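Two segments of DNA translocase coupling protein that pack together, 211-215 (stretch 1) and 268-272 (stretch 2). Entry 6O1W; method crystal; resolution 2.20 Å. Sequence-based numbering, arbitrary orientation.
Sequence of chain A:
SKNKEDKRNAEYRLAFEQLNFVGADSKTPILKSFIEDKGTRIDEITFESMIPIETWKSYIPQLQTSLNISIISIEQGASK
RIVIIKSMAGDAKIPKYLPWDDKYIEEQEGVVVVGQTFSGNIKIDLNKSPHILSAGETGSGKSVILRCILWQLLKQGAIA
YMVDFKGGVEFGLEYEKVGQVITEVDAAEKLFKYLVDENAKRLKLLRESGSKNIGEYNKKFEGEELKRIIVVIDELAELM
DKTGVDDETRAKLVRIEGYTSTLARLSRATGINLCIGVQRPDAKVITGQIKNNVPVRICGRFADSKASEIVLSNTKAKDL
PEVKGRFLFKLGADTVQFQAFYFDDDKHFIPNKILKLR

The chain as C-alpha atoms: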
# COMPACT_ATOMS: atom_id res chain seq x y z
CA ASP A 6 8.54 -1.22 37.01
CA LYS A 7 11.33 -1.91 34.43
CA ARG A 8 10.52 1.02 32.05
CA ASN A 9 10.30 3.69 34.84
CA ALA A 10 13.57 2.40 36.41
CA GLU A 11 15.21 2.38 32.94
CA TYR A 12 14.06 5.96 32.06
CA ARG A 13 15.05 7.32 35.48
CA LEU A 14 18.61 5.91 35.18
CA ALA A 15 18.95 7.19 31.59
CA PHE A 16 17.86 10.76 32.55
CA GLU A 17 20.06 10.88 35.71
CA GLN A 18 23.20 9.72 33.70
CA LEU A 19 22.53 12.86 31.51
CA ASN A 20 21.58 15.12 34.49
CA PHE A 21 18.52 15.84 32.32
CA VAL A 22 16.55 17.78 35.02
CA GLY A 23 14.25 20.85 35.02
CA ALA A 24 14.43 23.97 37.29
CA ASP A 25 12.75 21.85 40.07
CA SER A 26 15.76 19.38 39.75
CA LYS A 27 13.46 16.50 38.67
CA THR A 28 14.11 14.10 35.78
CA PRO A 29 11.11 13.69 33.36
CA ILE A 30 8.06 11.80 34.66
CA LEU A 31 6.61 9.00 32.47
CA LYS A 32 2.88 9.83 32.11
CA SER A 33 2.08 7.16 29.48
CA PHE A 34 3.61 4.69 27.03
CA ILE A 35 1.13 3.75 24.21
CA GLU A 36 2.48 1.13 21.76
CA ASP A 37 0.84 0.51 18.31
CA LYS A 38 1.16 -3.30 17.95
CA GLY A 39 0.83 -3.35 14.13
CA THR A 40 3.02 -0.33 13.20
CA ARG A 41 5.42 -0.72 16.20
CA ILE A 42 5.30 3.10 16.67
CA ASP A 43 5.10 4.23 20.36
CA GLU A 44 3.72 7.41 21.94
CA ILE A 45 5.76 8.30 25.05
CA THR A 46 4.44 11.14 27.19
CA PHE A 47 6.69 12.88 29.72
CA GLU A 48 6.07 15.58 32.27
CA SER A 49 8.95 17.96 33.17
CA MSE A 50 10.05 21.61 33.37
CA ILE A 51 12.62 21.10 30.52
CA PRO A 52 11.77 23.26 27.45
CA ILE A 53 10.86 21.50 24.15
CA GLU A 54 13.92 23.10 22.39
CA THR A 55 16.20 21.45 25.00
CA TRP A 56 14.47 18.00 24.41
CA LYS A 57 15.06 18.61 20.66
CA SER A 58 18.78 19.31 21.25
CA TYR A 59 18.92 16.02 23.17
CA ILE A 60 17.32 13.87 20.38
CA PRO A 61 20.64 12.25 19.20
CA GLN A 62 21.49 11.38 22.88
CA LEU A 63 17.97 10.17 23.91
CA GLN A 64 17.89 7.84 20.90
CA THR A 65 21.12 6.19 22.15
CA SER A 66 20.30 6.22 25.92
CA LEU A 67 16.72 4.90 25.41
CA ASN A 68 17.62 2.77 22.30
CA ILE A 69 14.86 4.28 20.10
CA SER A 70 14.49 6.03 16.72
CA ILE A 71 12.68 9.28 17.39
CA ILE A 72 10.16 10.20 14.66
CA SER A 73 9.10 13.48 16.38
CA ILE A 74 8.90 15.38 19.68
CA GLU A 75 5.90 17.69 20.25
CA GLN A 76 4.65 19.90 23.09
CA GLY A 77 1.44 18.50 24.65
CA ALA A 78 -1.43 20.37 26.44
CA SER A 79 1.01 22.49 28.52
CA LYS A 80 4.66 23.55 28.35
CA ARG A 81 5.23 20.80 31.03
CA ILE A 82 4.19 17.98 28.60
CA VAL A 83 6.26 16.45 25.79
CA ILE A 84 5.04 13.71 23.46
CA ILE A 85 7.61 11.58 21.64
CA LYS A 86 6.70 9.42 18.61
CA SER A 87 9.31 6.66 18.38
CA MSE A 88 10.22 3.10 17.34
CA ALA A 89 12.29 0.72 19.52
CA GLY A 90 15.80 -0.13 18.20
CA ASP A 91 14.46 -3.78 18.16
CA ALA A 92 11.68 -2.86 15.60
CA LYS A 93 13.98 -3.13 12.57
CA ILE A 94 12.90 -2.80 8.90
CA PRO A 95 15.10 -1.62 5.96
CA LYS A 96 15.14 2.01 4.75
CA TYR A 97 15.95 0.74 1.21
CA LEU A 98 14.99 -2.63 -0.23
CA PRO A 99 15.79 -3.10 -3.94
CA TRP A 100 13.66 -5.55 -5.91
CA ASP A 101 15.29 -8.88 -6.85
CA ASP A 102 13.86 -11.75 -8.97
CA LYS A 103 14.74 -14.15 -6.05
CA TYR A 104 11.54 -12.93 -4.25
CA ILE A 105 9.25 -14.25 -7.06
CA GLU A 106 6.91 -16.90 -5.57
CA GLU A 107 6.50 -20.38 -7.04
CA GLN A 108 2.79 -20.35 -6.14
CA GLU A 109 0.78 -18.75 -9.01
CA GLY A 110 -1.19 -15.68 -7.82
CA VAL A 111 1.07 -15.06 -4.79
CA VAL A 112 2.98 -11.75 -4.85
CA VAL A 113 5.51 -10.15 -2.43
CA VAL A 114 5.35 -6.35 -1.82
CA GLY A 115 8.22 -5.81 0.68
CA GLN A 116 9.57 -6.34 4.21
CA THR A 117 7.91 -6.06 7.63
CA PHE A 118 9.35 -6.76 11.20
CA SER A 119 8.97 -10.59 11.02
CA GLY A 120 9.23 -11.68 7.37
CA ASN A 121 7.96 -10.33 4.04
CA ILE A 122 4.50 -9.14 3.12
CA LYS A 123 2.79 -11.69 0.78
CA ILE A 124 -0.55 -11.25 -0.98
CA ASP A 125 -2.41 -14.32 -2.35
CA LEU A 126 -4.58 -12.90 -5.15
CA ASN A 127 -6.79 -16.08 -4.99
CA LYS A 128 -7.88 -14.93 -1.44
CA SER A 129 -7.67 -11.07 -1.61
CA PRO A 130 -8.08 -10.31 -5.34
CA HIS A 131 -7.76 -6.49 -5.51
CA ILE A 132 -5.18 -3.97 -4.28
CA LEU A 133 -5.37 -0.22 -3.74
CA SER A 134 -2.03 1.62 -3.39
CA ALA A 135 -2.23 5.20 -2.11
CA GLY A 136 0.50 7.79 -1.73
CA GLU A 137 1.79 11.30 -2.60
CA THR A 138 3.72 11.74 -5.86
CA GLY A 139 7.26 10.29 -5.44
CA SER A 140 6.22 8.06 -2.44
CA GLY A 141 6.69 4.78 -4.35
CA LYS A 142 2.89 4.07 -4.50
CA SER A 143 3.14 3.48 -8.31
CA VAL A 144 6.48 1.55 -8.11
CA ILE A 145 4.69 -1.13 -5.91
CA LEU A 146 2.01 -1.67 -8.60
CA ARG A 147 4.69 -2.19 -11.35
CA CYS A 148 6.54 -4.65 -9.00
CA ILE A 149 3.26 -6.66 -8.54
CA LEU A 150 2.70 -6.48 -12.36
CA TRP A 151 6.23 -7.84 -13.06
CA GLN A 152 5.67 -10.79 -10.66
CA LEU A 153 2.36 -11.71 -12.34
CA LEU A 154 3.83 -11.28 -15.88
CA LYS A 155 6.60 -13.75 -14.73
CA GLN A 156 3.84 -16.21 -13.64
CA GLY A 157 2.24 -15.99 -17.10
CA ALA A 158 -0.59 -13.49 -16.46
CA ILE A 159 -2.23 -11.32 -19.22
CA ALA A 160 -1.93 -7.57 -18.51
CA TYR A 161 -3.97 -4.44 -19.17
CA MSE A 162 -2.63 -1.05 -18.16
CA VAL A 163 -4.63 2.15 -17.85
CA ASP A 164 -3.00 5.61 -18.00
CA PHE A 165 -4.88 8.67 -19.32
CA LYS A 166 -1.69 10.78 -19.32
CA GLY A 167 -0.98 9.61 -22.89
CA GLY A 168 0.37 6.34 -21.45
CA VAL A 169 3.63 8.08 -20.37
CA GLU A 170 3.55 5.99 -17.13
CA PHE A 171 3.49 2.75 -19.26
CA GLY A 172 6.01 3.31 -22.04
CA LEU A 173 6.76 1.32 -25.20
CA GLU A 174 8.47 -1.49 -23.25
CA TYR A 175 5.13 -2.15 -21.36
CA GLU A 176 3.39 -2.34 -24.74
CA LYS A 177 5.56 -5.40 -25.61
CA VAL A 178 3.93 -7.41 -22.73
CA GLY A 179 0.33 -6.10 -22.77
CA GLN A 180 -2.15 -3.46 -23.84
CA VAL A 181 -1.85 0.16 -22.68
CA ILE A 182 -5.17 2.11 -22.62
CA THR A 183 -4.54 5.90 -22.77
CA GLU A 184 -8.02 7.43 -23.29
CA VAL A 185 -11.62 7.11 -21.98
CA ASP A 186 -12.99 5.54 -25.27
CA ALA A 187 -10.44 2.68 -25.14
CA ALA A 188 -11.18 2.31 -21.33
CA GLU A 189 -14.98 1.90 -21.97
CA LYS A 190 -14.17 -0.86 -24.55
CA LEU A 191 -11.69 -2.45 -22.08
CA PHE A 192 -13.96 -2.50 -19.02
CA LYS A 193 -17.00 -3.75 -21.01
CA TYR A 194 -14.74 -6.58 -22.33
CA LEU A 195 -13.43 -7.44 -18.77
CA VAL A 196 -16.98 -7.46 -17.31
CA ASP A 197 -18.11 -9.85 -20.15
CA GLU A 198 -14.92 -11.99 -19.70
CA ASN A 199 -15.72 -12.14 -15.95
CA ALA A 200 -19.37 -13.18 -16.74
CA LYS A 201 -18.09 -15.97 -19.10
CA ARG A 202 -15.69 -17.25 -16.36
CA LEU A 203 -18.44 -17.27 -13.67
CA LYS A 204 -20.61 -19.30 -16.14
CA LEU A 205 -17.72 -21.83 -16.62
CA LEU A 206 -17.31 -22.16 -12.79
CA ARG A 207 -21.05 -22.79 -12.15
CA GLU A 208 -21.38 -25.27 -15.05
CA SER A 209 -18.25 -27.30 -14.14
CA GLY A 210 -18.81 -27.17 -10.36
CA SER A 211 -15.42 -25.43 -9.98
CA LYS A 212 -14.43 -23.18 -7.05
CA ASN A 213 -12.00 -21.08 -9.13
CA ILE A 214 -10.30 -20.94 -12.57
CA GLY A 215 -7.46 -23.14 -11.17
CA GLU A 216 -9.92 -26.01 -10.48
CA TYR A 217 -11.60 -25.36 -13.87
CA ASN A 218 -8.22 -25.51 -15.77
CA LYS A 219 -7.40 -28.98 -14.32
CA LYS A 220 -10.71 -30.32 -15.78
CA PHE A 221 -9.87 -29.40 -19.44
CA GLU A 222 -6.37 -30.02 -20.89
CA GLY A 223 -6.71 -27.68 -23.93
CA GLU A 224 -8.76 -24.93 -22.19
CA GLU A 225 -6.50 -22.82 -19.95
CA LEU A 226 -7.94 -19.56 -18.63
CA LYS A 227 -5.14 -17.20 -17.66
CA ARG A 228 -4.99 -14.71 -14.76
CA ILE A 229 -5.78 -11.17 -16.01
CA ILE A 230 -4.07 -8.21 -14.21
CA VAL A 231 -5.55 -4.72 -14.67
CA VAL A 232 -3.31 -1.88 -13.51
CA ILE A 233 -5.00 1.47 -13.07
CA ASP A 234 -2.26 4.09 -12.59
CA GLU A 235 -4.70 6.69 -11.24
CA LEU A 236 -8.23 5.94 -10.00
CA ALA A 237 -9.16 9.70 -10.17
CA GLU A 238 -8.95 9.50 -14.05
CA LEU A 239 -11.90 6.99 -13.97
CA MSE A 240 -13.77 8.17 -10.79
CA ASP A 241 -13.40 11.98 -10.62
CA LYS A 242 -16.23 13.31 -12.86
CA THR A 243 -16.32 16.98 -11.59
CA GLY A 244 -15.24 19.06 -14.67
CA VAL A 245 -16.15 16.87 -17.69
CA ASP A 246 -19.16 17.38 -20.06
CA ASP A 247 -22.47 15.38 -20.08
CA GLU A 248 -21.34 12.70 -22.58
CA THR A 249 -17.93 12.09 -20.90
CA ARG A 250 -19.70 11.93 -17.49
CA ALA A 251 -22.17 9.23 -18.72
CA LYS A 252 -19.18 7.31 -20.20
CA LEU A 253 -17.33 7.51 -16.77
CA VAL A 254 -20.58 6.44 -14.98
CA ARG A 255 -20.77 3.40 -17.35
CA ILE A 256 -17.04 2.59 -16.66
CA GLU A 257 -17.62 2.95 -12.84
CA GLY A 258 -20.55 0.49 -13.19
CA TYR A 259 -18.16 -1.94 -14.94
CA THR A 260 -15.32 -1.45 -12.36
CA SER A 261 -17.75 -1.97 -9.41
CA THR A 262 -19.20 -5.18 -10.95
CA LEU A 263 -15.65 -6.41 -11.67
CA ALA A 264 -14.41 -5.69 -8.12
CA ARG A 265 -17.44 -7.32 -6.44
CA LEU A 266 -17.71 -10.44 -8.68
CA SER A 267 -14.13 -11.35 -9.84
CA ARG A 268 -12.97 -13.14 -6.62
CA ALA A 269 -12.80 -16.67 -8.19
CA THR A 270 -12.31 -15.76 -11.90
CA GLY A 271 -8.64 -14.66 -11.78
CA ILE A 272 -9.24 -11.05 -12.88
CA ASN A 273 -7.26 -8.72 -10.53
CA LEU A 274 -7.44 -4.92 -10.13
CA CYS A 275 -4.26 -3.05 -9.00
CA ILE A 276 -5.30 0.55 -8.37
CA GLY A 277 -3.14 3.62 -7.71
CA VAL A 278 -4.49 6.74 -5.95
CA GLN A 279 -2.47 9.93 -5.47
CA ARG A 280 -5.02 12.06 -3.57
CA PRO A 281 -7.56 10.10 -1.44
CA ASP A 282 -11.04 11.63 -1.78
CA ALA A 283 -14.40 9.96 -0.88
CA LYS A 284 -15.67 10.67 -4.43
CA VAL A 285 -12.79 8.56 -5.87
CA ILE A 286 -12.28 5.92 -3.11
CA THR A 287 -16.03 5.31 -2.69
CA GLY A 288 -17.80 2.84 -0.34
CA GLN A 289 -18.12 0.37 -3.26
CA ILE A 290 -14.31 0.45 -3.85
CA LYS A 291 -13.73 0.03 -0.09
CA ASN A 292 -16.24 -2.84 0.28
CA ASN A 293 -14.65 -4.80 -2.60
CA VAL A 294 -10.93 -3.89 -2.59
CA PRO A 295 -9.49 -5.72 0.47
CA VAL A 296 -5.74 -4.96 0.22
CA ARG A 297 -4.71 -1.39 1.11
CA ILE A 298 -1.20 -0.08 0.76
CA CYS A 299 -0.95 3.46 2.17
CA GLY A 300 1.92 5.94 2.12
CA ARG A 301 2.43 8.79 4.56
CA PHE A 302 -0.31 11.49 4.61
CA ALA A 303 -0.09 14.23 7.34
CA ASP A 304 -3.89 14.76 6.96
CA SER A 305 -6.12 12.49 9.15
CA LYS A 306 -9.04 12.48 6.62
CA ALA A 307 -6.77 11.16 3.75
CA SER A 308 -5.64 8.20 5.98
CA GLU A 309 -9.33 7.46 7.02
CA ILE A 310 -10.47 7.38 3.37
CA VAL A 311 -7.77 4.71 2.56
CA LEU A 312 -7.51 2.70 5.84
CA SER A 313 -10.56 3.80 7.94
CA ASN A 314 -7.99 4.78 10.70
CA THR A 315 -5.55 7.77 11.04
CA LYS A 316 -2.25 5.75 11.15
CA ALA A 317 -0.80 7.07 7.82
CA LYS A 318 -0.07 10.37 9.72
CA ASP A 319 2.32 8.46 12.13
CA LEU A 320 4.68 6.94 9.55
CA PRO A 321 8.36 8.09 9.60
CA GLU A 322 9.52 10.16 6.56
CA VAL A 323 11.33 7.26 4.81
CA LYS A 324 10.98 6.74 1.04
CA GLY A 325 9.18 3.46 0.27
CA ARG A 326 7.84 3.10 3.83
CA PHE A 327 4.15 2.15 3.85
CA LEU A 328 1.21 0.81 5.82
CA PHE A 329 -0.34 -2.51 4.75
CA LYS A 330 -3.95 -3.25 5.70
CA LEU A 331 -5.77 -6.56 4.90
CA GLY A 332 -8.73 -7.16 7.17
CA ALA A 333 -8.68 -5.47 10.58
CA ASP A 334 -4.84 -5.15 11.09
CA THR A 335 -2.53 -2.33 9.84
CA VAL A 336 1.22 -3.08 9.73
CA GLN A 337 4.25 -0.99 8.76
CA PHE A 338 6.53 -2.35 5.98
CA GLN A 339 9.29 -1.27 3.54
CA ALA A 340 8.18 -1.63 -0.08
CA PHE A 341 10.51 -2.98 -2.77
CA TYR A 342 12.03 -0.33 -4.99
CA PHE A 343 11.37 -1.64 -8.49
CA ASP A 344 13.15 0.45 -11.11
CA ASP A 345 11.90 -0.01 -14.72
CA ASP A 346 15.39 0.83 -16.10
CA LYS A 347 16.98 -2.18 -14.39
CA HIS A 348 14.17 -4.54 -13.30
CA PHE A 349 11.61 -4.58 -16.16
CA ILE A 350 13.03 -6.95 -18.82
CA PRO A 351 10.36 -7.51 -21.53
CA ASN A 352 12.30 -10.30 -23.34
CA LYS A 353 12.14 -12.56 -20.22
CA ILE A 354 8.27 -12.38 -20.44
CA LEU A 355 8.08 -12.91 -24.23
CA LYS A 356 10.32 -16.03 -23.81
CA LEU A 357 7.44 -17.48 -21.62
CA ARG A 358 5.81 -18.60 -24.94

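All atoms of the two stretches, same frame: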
# COMPACT_ATOMS: atom_id res chain seq x y z
N SER A 211 -16.77 -25.81 -10.36
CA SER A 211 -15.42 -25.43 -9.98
C SER A 211 -15.42 -24.24 -9.06
O SER A 211 -16.14 -23.28 -9.33
CB SER A 211 -14.60 -25.08 -11.22
OG SER A 211 -14.47 -26.19 -12.10
N LYS A 212 -14.55 -24.26 -8.02
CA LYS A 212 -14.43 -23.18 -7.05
C LYS A 212 -13.77 -21.96 -7.63
O LYS A 212 -14.15 -20.85 -7.28
CB LYS A 212 -13.66 -23.65 -5.80
CG LYS A 212 -14.53 -24.40 -4.81
CD LYS A 212 -13.71 -25.02 -3.69
CE LYS A 212 -14.32 -26.31 -3.21
NZ LYS A 212 -14.00 -27.46 -4.11
N ASN A 213 -12.78 -22.16 -8.51
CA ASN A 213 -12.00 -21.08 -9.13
C ASN A 213 -11.46 -21.53 -10.48
O ASN A 213 -11.59 -22.69 -10.81
CB ASN A 213 -10.83 -20.66 -8.20
CG ASN A 213 -10.04 -21.83 -7.67
OD1 ASN A 213 -9.42 -22.58 -8.42
ND2 ASN A 213 -10.08 -22.03 -6.37
N ILE A 214 -10.84 -20.61 -11.24
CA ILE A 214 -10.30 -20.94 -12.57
C ILE A 214 -9.19 -22.01 -12.51
O ILE A 214 -9.03 -22.74 -13.49
CB ILE A 214 -9.87 -19.70 -13.40
CG1 ILE A 214 -8.64 -18.97 -12.79
CG2 ILE A 214 -11.06 -18.77 -13.60
CD1 ILE A 214 -7.63 -18.40 -13.85
N GLY A 215 -8.48 -22.12 -11.39
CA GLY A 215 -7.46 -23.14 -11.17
C GLY A 215 -8.06 -24.53 -11.18
O GLY A 215 -7.51 -25.42 -11.82
N ARG A 268 -13.68 -12.42 -7.68
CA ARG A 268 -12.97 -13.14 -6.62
C ARG A 268 -12.35 -14.46 -7.09
O ARG A 268 -11.17 -14.69 -6.87
CB ARG A 268 -13.95 -13.45 -5.47
CG ARG A 268 -15.11 -12.47 -5.31
CD ARG A 268 -14.90 -11.69 -4.03
NE ARG A 268 -14.65 -10.28 -4.33
CZ ARG A 268 -13.81 -9.50 -3.65
NH1 ARG A 268 -13.10 -9.99 -2.64
NH2 ARG A 268 -13.67 -8.23 -3.99
N ALA A 269 -13.14 -15.32 -7.75
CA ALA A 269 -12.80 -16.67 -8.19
C ALA A 269 -12.35 -16.79 -9.65
O ALA A 269 -11.85 -17.85 -10.04
CB ALA A 269 -14.00 -17.59 -7.96
N THR A 270 -12.55 -15.75 -10.45
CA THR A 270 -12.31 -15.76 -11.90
C THR A 270 -10.87 -15.38 -12.35
O THR A 270 -10.56 -15.47 -13.54
CB THR A 270 -13.34 -14.88 -12.59
OG1 THR A 270 -13.16 -13.56 -12.12
CG2 THR A 270 -14.79 -15.34 -12.34
N GLY A 271 -10.01 -14.98 -11.42
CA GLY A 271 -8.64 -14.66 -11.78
C GLY A 271 -8.51 -13.38 -12.59
O GLY A 271 -7.67 -13.30 -13.48
N ILE A 272 -9.34 -12.38 -12.30
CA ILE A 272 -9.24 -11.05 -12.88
C ILE A 272 -8.95 -10.12 -11.68
O ILE A 272 -9.82 -9.93 -10.82
CB ILE A 272 -10.47 -10.61 -13.72
CG1 ILE A 272 -10.86 -11.68 -14.78
CG2 ILE A 272 -10.23 -9.21 -14.33
CD1 ILE A 272 -12.00 -11.38 -15.68

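The contact is small, with 189 Å² buried when both sides are summed, and it centres on one backbone hydrogen bond at the start of a helix. The CA atoms place the register: Asn213 CA lies 4.6 Å from Ala269 CA, and Ile214 CA lies 5.6 Å from Thr270 CA.

Ser211 leads into the contact without joining it. Ser211 CB, its nearest side-chain atom, is 7.8 Å from Ala269 O, and its OG is hydrogen-bonded just outside the stretch.

Lys212 takes part through its backbone: Lys212 O lies 3.3 Å from Ala269 CB. The methyl of Ala269 rests beside this carbonyl, and 56 Å² of Ala269 is covered, as much as of Ile214. The CA-to-CB bond of Lys212 points sideways to stretch 2, and the end of the side chain leads away; its nearest side-chain atom, Lys212 CB, is 6.4 Å from Ala269 CB. Such a path suits a long, charged residue in an exposed position.

Asn213 occupies the N-cap position. With chi1 at 48° (p), its side chain turns back over the following backbone and caps a backbone N just past the stretch, a role for which asparagine's short amide is well fitted. The end of the side chain leads away from stretch 2, and the approach is made by CA and CB: Asn213 CA is 3.4 Å and Asn213 CB 3.5 Å from Ala269 O. The angle of 124° at the CA hydrogen is consistent with a CA-H...O contact; the two side chains meet only loosely, Asn213 CB to Ala269 CB being 4.4 Å.

The same carbonyl receives the hydrogen bond. Ile214 N donates to Ala269 O over 3.2 Å with an N-H...O angle of 145°. As the first residue of the helix, Ile214 has an amide with no preceding helical turn to supply an acceptor, and stretch 2 provides one. Its CA-to-CB bond points toward that stretch; chi1 is 67° (p), and the residue is buried. Ile214 CG2 packs 3.3 Å from Thr270 O, while Ile214 CD1 reaches to 4.4 Å from Gly271 CA. The CA-to-CB bond of Thr270 points away, and its OG1 is hydrogen-bonded elsewhere in the structure. Glycine fits at 271 on two counts: its phi of 70° is one that favours glycine, and an ideal CB there would fall 2.9 Å from Ile214 CD1, a clash.

Gly215 continues the helix but makes no contact across the stretches. An ideal CB on Gly215 would be crowded by Asn213 OD1 at 3.1 Å.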